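Long-range contacts in glutamate--tRNA ligase, cytoplasmic (PDB 2HRA), which attaches glutamate to tRNA(Glu) in two steps, via Glu-AMP made with ATP, and through the N-terminal GST-like domain described here joins the complex with Arc1p and methionyl-tRNA synthetase: residues Tyr34-Ala39 / Val140-Gly144; Gln92-Trp96 / Phe128-Gly132; Tyr135-Val140 / Leu171-Phe177. One frame throughout, in Å; residues are numbered along the deposited sequence.

Interaction 1: residues Tyr34-Ala39 / Val140-Gly144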
# COMPACT_ATOMS: atom_id res chain seq x y z
N TYR A 34 -1.60 0.07 -4.26
CA TYR A 34 -1.99 -0.80 -3.15
C TYR A 34 -1.92 -0.06 -1.83
O TYR A 34 -2.80 -0.21 -0.99
CB TYR A 34 -1.15 -2.11 -3.12
CG TYR A 34 -1.54 -3.10 -4.18
CD1 TYR A 34 -0.70 -3.37 -5.27
CD2 TYR A 34 -2.78 -3.73 -4.16
CE1 TYR A 34 -1.06 -4.25 -6.24
CE2 TYR A 34 -3.15 -4.64 -5.17
CZ TYR A 34 -2.30 -4.88 -6.19
OH TYR A 34 -2.63 -5.76 -7.22
N ALA A 35 -0.89 0.74 -1.63
CA ALA A 35 -0.71 1.40 -0.35
C ALA A 35 -1.91 2.28 -0.02
O ALA A 35 -2.40 2.28 1.11
CB ALA A 35 0.54 2.23 -0.37
N GLU A 36 -2.36 3.01 -1.03
CA GLU A 36 -3.47 3.94 -0.99
C GLU A 36 -4.73 3.18 -0.73
O GLU A 36 -5.51 3.56 0.14
CB GLU A 36 -3.60 4.71 -2.31
CG GLU A 36 -2.47 5.73 -2.57
CD GLU A 36 -1.17 5.11 -3.18
OE1 GLU A 36 -1.07 3.89 -3.33
OE2 GLU A 36 -0.24 5.87 -3.53
N LEU A 37 -4.94 2.10 -1.46
CA LEU A 37 -6.11 1.26 -1.25
C LEU A 37 -6.16 0.67 0.16
O LEU A 37 -7.23 0.62 0.77
CB LEU A 37 -6.21 0.15 -2.30
CG LEU A 37 -7.32 -0.91 -2.15
CD1 LEU A 37 -8.73 -0.39 -2.39
CD2 LEU A 37 -7.01 -2.03 -3.15
N ILE A 38 -5.02 0.19 0.67
CA ILE A 38 -5.00 -0.44 2.00
C ILE A 38 -5.27 0.62 3.09
O ILE A 38 -6.06 0.42 4.04
CB ILE A 38 -3.64 -1.26 2.21
CG1 ILE A 38 -3.60 -2.47 1.27
CG2 ILE A 38 -3.52 -1.83 3.61
CD1 ILE A 38 -2.23 -3.16 1.18
N ALA A 39 -4.69 1.80 2.91
CA ALA A 39 -4.93 2.93 3.80
C ALA A 39 -6.43 3.19 3.97
O ALA A 39 -6.90 3.45 5.09
CB ALA A 39 -4.22 4.18 3.28
N VAL A 140 2.08 0.24 5.98
CA VAL A 140 1.10 0.22 4.89
C VAL A 140 1.75 0.60 3.59
O VAL A 140 1.56 -0.05 2.56
CB VAL A 140 -0.09 1.16 5.23
CG1 VAL A 140 -1.05 1.28 4.09
CG2 VAL A 140 -0.82 0.67 6.49
N ALA A 141 2.57 1.63 3.64
CA ALA A 141 3.25 2.10 2.46
C ALA A 141 4.26 1.08 1.96
O ALA A 141 4.33 0.84 0.75
CB ALA A 141 3.92 3.46 2.74
N CYS A 142 5.03 0.47 2.87
CA CYS A 142 6.05 -0.49 2.44
C CYS A 142 5.42 -1.79 1.97
O CYS A 142 5.89 -2.39 1.00
CB CYS A 142 7.11 -0.73 3.52
SG CYS A 142 8.14 0.71 3.88
N TRP A 143 4.34 -2.21 2.61
CA TRP A 143 3.67 -3.43 2.18
C TRP A 143 3.04 -3.27 0.80
O TRP A 143 3.23 -4.12 -0.08
CB TRP A 143 2.60 -3.88 3.15
CG TRP A 143 2.23 -5.34 2.97
CD1 TRP A 143 2.75 -6.38 3.65
CD2 TRP A 143 1.24 -5.90 2.06
NE1 TRP A 143 2.16 -7.55 3.24
CE2 TRP A 143 1.25 -7.29 2.26
CE3 TRP A 143 0.38 -5.36 1.09
CZ2 TRP A 143 0.42 -8.16 1.53
CZ3 TRP A 143 -0.43 -6.21 0.38
CH2 TRP A 143 -0.42 -7.60 0.61
N GLY A 144 2.32 -2.18 0.61
CA GLY A 144 1.73 -1.85 -0.69
C GLY A 144 2.76 -1.75 -1.79
O GLY A 144 2.59 -2.33 -2.86
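Ile38 brings its CD1 methyl against the CE3-CZ3 side of the Trp143 benzo ring, 3.4 Å from CE3, the two side chains crossing at about a right angle. Extension along CG1 (chi2 168°) carries the methyl that far, while the Ile38 and Val140 side chains slide past each other in opposite directions, CG2 of the isoleucine 4.0 Å from CG1 of the valine. That same valine methyl rests on the backbone of the facing helix, 3.4 Å from Ala35 O, an oxygen already holding Ala39 N in the helix. Val140 CG1 stands anti to its own backbone N (chi1 174°), which brings it up to the backbone of 34-39. Toward Tyr34 and Gly144, side chains give way to main chain: the CA atoms of Ala35 and Gly144 are 4.1 Å apart, and a CB on Gly144 would clash with Ala35 N. Ala35 CB packs on Ala141 CA at 3.9 Å, and Tyr34 CB lies beside Gly144 O. Glycine and alanine thus let the helix axes come within 7.9 Å at 132°. Helix 34-46 of the thioredoxin-like half of this GST fold here meets helix 137-148 of the helical half; Phe74 of helix 73-80 flanks the seam, and Ala180 of helix 180-195 touches Ile38.

Interaction 2: residues Gln92-Trp96 / Phe128-Gly132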
# COMPACT_ATOMS: atom_id res chain seq x y z
N GLN A 92 9.62 10.01 11.47
CA GLN A 92 10.01 8.63 11.25
C GLN A 92 9.05 7.93 10.29
O GLN A 92 9.49 7.16 9.44
CB GLN A 92 10.19 7.85 12.57
CG GLN A 92 11.57 8.08 13.23
CD GLN A 92 12.71 7.50 12.42
OE1 GLN A 92 13.53 8.23 11.87
NE2 GLN A 92 12.75 6.18 12.30
N VAL A 93 7.75 8.22 10.37
CA VAL A 93 6.84 7.63 9.38
C VAL A 93 7.17 8.11 7.96
O VAL A 93 7.23 7.30 7.02
CB VAL A 93 5.38 7.92 9.72
CG1 VAL A 93 4.50 7.60 8.52
CG2 VAL A 93 4.98 7.13 10.95
N ALA A 94 7.41 9.41 7.82
CA ALA A 94 7.78 9.96 6.50
C ALA A 94 9.00 9.30 5.87
O ALA A 94 9.03 9.10 4.68
CB ALA A 94 7.99 11.45 6.58
N LYS A 95 10.02 8.97 6.66
CA LYS A 95 11.21 8.29 6.10
C LYS A 95 10.86 6.98 5.43
O LYS A 95 11.43 6.61 4.41
CB LYS A 95 12.23 7.94 7.18
CG LYS A 95 12.88 9.10 7.90
CD LYS A 95 14.17 8.67 8.62
CE LYS A 95 14.21 7.16 9.07
NZ LYS A 95 14.89 6.21 8.11
N TRP A 96 9.95 6.23 6.06
CA TRP A 96 9.66 4.90 5.59
C TRP A 96 8.63 4.96 4.48
O TRP A 96 8.66 4.18 3.57
CB TRP A 96 9.23 4.00 6.75
CG TRP A 96 10.37 3.70 7.62
CD1 TRP A 96 10.67 4.28 8.83
CD2 TRP A 96 11.44 2.76 7.36
NE1 TRP A 96 11.86 3.77 9.31
CE2 TRP A 96 12.34 2.83 8.43
CE3 TRP A 96 11.70 1.87 6.31
CZ2 TRP A 96 13.49 2.05 8.49
CZ3 TRP A 96 12.84 1.11 6.37
CH2 TRP A 96 13.73 1.19 7.45
N PHE A 128 6.75 -4.70 13.64
CA PHE A 128 6.39 -3.67 12.67
C PHE A 128 7.50 -2.64 12.59
O PHE A 128 8.33 -2.56 13.46
CB PHE A 128 5.06 -3.03 13.07
CG PHE A 128 3.94 -4.01 13.11
CD1 PHE A 128 3.24 -4.24 14.27
CD2 PHE A 128 3.65 -4.77 12.00
CE1 PHE A 128 2.24 -5.18 14.31
CE2 PHE A 128 2.67 -5.70 12.03
CZ PHE A 128 1.96 -5.91 13.19
N ILE A 129 7.50 -1.86 11.52
CA ILE A 129 8.65 -1.01 11.17
C ILE A 129 9.06 -0.05 12.26
O ILE A 129 10.25 0.11 12.55
CB ILE A 129 8.42 -0.27 9.82
CG1 ILE A 129 8.57 -1.30 8.67
CG2 ILE A 129 9.44 0.88 9.68
CD1 ILE A 129 8.01 -0.86 7.28
N LEU A 130 8.07 0.53 12.93
CA LEU A 130 8.35 1.51 13.97
C LEU A 130 8.26 0.92 15.36
O LEU A 130 8.47 1.64 16.33
CB LEU A 130 7.47 2.74 13.83
CG LEU A 130 7.67 3.55 12.56
CD1 LEU A 130 6.66 4.68 12.52
CD2 LEU A 130 9.13 4.06 12.48
N GLY A 131 7.98 -0.37 15.48
CA GLY A 131 8.16 -1.07 16.73
C GLY A 131 7.02 -0.91 17.72
O GLY A 131 7.24 -1.06 18.93
N GLY A 132 5.82 -0.60 17.25
CA GLY A 132 4.64 -0.58 18.13
C GLY A 132 3.92 -1.93 18.18
O GLY A 132 4.31 -2.87 17.50
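Trp96 presents one indole face to Ile129, whose CG2 methyl sits 3.5 Å from the centroid of the five-membered ring and only 5° off its normal, a CH-pi contact. Leu130, the next residue, reaches the same helix with both methyls. Its CD2 touches both Gln92 CB, at 3.9 Å, and Trp96 CD1, whereas CD1 presses tightly on Val93 CG2 at 3.4 Å. With CD1 anti to CA (chi2 176°), that methyl reaches Val93 while the CD2 branch turns to Gln92 and Trp96. Were Trp96 an alanine, the Ile129 methyl would probably lose the ring face it rests on, leaving a gap between helix 90-104 and the turn. Phe128-Gly131 form a type I beta turn, closed by Gly131 N to Phe128 O at 3.0 Å, within a region that interacts with Arc1p; its two central residues, Ile129 and Leu130, supply the apolar contacts. The opposite face of the indole carries Lys95 NZ, 3.9 Å above the ring plane and toward the rim. Further out, the Ile129 backbone is gripped at both ends, its N by Asp139 OD2 and its O by Gln122 NE2, while Thr118 and Leu119 of helix 109-122 pack against Trp96.

Interaction 3: residues Tyr135-Val140 / Leu171-Phe177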
# COMPACT_ATOMS: atom_id res chain seq x y z
N TYR A 135 0.48 -1.89 13.70
CA TYR A 135 1.20 -1.39 12.51
C TYR A 135 0.87 0.09 12.32
O TYR A 135 -0.09 0.64 12.91
CB TYR A 135 0.95 -2.20 11.22
CG TYR A 135 -0.51 -2.29 10.82
CD1 TYR A 135 -1.19 -1.20 10.27
CD2 TYR A 135 -1.21 -3.46 10.99
CE1 TYR A 135 -2.53 -1.29 9.94
CE2 TYR A 135 -2.55 -3.56 10.64
CZ TYR A 135 -3.21 -2.47 10.13
OH TYR A 135 -4.55 -2.58 9.81
N SER A 136 1.70 0.74 11.53
CA SER A 136 1.54 2.15 11.22
C SER A 136 1.50 2.36 9.71
O SER A 136 1.62 1.42 8.92
CB SER A 136 2.71 2.94 11.82
OG SER A 136 3.89 2.67 11.06
N ALA A 137 1.38 3.62 9.33
CA ALA A 137 1.41 4.05 7.95
C ALA A 137 2.69 3.63 7.29
O ALA A 137 2.72 3.42 6.07
CB ALA A 137 1.22 5.61 7.85
N ALA A 138 3.77 3.55 8.05
CA ALA A 138 5.03 3.09 7.49
C ALA A 138 4.87 1.67 6.89
O ALA A 138 5.34 1.37 5.78
CB ALA A 138 6.14 3.13 8.58
N ASP A 139 4.22 0.79 7.65
CA ASP A 139 4.00 -0.58 7.23
C ASP A 139 3.09 -0.63 6.01
O ASP A 139 3.29 -1.43 5.11
CB ASP A 139 3.38 -1.39 8.39
CG ASP A 139 4.27 -1.46 9.59
OD1 ASP A 139 4.01 -0.69 10.56
OD2 ASP A 139 5.26 -2.23 9.57
N VAL A 140 2.08 0.24 5.98
CA VAL A 140 1.10 0.22 4.89
C VAL A 140 1.75 0.60 3.59
O VAL A 140 1.56 -0.05 2.56
CB VAL A 140 -0.09 1.16 5.23
CG1 VAL A 140 -1.05 1.28 4.09
CG2 VAL A 140 -0.82 0.67 6.49
N LEU A 171 1.45 -9.49 7.73
CA LEU A 171 0.49 -8.53 7.20
C LEU A 171 -0.43 -9.12 6.12
O LEU A 171 -1.62 -8.82 6.09
CB LEU A 171 1.19 -7.26 6.70
CG LEU A 171 1.75 -6.39 7.83
CD1 LEU A 171 2.68 -5.31 7.30
CD2 LEU A 171 0.62 -5.76 8.68
N GLU A 172 0.11 -10.00 5.28
CA GLU A 172 -0.69 -10.66 4.25
C GLU A 172 -1.86 -11.49 4.84
O GLU A 172 -2.93 -11.55 4.24
CB GLU A 172 0.20 -11.53 3.36
CG GLU A 172 -0.49 -12.17 2.17
CD GLU A 172 0.45 -13.09 1.42
OE1 GLU A 172 0.61 -12.91 0.20
OE2 GLU A 172 1.05 -14.00 2.05
N MET A 173 -1.66 -12.12 6.00
CA MET A 173 -2.74 -12.86 6.67
C MET A 173 -3.87 -11.96 7.22
O MET A 173 -4.92 -12.45 7.63
CB MET A 173 -2.18 -13.70 7.83
CG MET A 173 -1.25 -14.81 7.40
SD MET A 173 -0.56 -15.75 8.79
CE MET A 173 0.19 -14.48 9.81
N ASP A 174 -3.64 -10.65 7.25
CA ASP A 174 -4.63 -9.67 7.62
C ASP A 174 -5.35 -9.29 6.33
O ASP A 174 -4.76 -8.63 5.46
CB ASP A 174 -3.90 -8.47 8.24
CG ASP A 174 -4.84 -7.41 8.79
OD1 ASP A 174 -6.00 -7.36 8.36
OD2 ASP A 174 -4.41 -6.59 9.66
N PRO A 175 -6.64 -9.66 6.20
CA PRO A 175 -7.43 -9.41 4.97
C PRO A 175 -7.38 -7.97 4.46
O PRO A 175 -7.47 -7.73 3.24
CB PRO A 175 -8.86 -9.71 5.42
CG PRO A 175 -8.76 -10.54 6.60
CD PRO A 175 -7.45 -10.28 7.25
N ILE A 176 -7.31 -7.03 5.39
CA ILE A 176 -7.19 -5.62 5.04
C ILE A 176 -6.08 -5.41 4.03
O ILE A 176 -6.24 -4.61 3.11
CB ILE A 176 -6.97 -4.71 6.28
CG1 ILE A 176 -8.31 -4.44 6.96
CG2 ILE A 176 -6.31 -3.39 5.87
CD1 ILE A 176 -8.26 -4.05 8.44
N PHE A 177 -4.97 -6.15 4.19
CA PHE A 177 -3.81 -6.12 3.26
C PHE A 177 -3.94 -7.22 2.22
O PHE A 177 -3.92 -6.97 1.03
CB PHE A 177 -2.50 -6.39 3.99
CG PHE A 177 -2.06 -5.27 4.88
CD1 PHE A 177 -2.77 -4.95 6.03
CD2 PHE A 177 -0.93 -4.55 4.57
CE1 PHE A 177 -2.36 -3.92 6.85
CE2 PHE A 177 -0.50 -3.51 5.38
CZ PHE A 177 -1.22 -3.19 6.52
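Tyr135 turns its ring toward Leu171-Phe177 from a CB whose CG stands between the backbone N and the carbonyl carbon (chi1 57°). Past CB and CG, the ring meets Leu171 first: CD2 of the tyrosine lies 3.7 Å from CD2 of the leucine. Next along the same side, CE2 has Asp174 OD2 at its edge, near the ring plane, at 3.7 Å. Phe177 CE1 stands over the face of the ring, 3.7 Å from CZ, and the hydroxyl end reaches Ile176 CD1 in a looser contact. The two rings form a T-shaped pair, the edge of Phe177 pointing at the face of Tyr135 with planes at 81° and centroids 5.1 Å apart. Leu171 CD2 lies over a face of the Phe177 ring, and its CD1 meets Asp139 CB at 4.1 Å, while Phe177 CZ touches Val140 CG2 at 3.9 Å. Both segments carry a helix start. Ser136 and Asp139 make a capping box, in which Ser136 N donates almost straight to the anti lone pair of Asp139 OD1 (2.9 Å, 174°) and Ser136 OG accepts from Ala138 N. Asp174 caps the short helix 175-178 through OD1, met by Ile176 N from above the carboxylate plane. Asp139 OD2 also takes a bond from Trp167 NE1, which ties this helix start to an Arc1p-interacting region. The contact lays the start of helix 137-148 against the bend between helices 162-172 and 175-178, with Ile42 of helix 34-46 touching both Tyr135 and Ile176.

From the N terminus, helix 34-46 opens the longest loop, which interaction 1 closes at helix 137-148, about a hundred residues later, joining the thioredoxin-like and helical halves. Interaction 2 is nested within that loop, tying helix 90-104 to the turn before helix 137-148. Interaction 3 opens after interaction 2 has closed, at the start of the same helix, and closes at the end of helix 162-172 and the start of helix 175-178; it therefore crosses interaction 1, with Val140 common to both. Helix 137-148 bridges the three: Cys142 SG packs on Trp96 and Ile129, Trp143 lies against Leu171 and Phe177, and Ala138 CB packs on Trp96 CB.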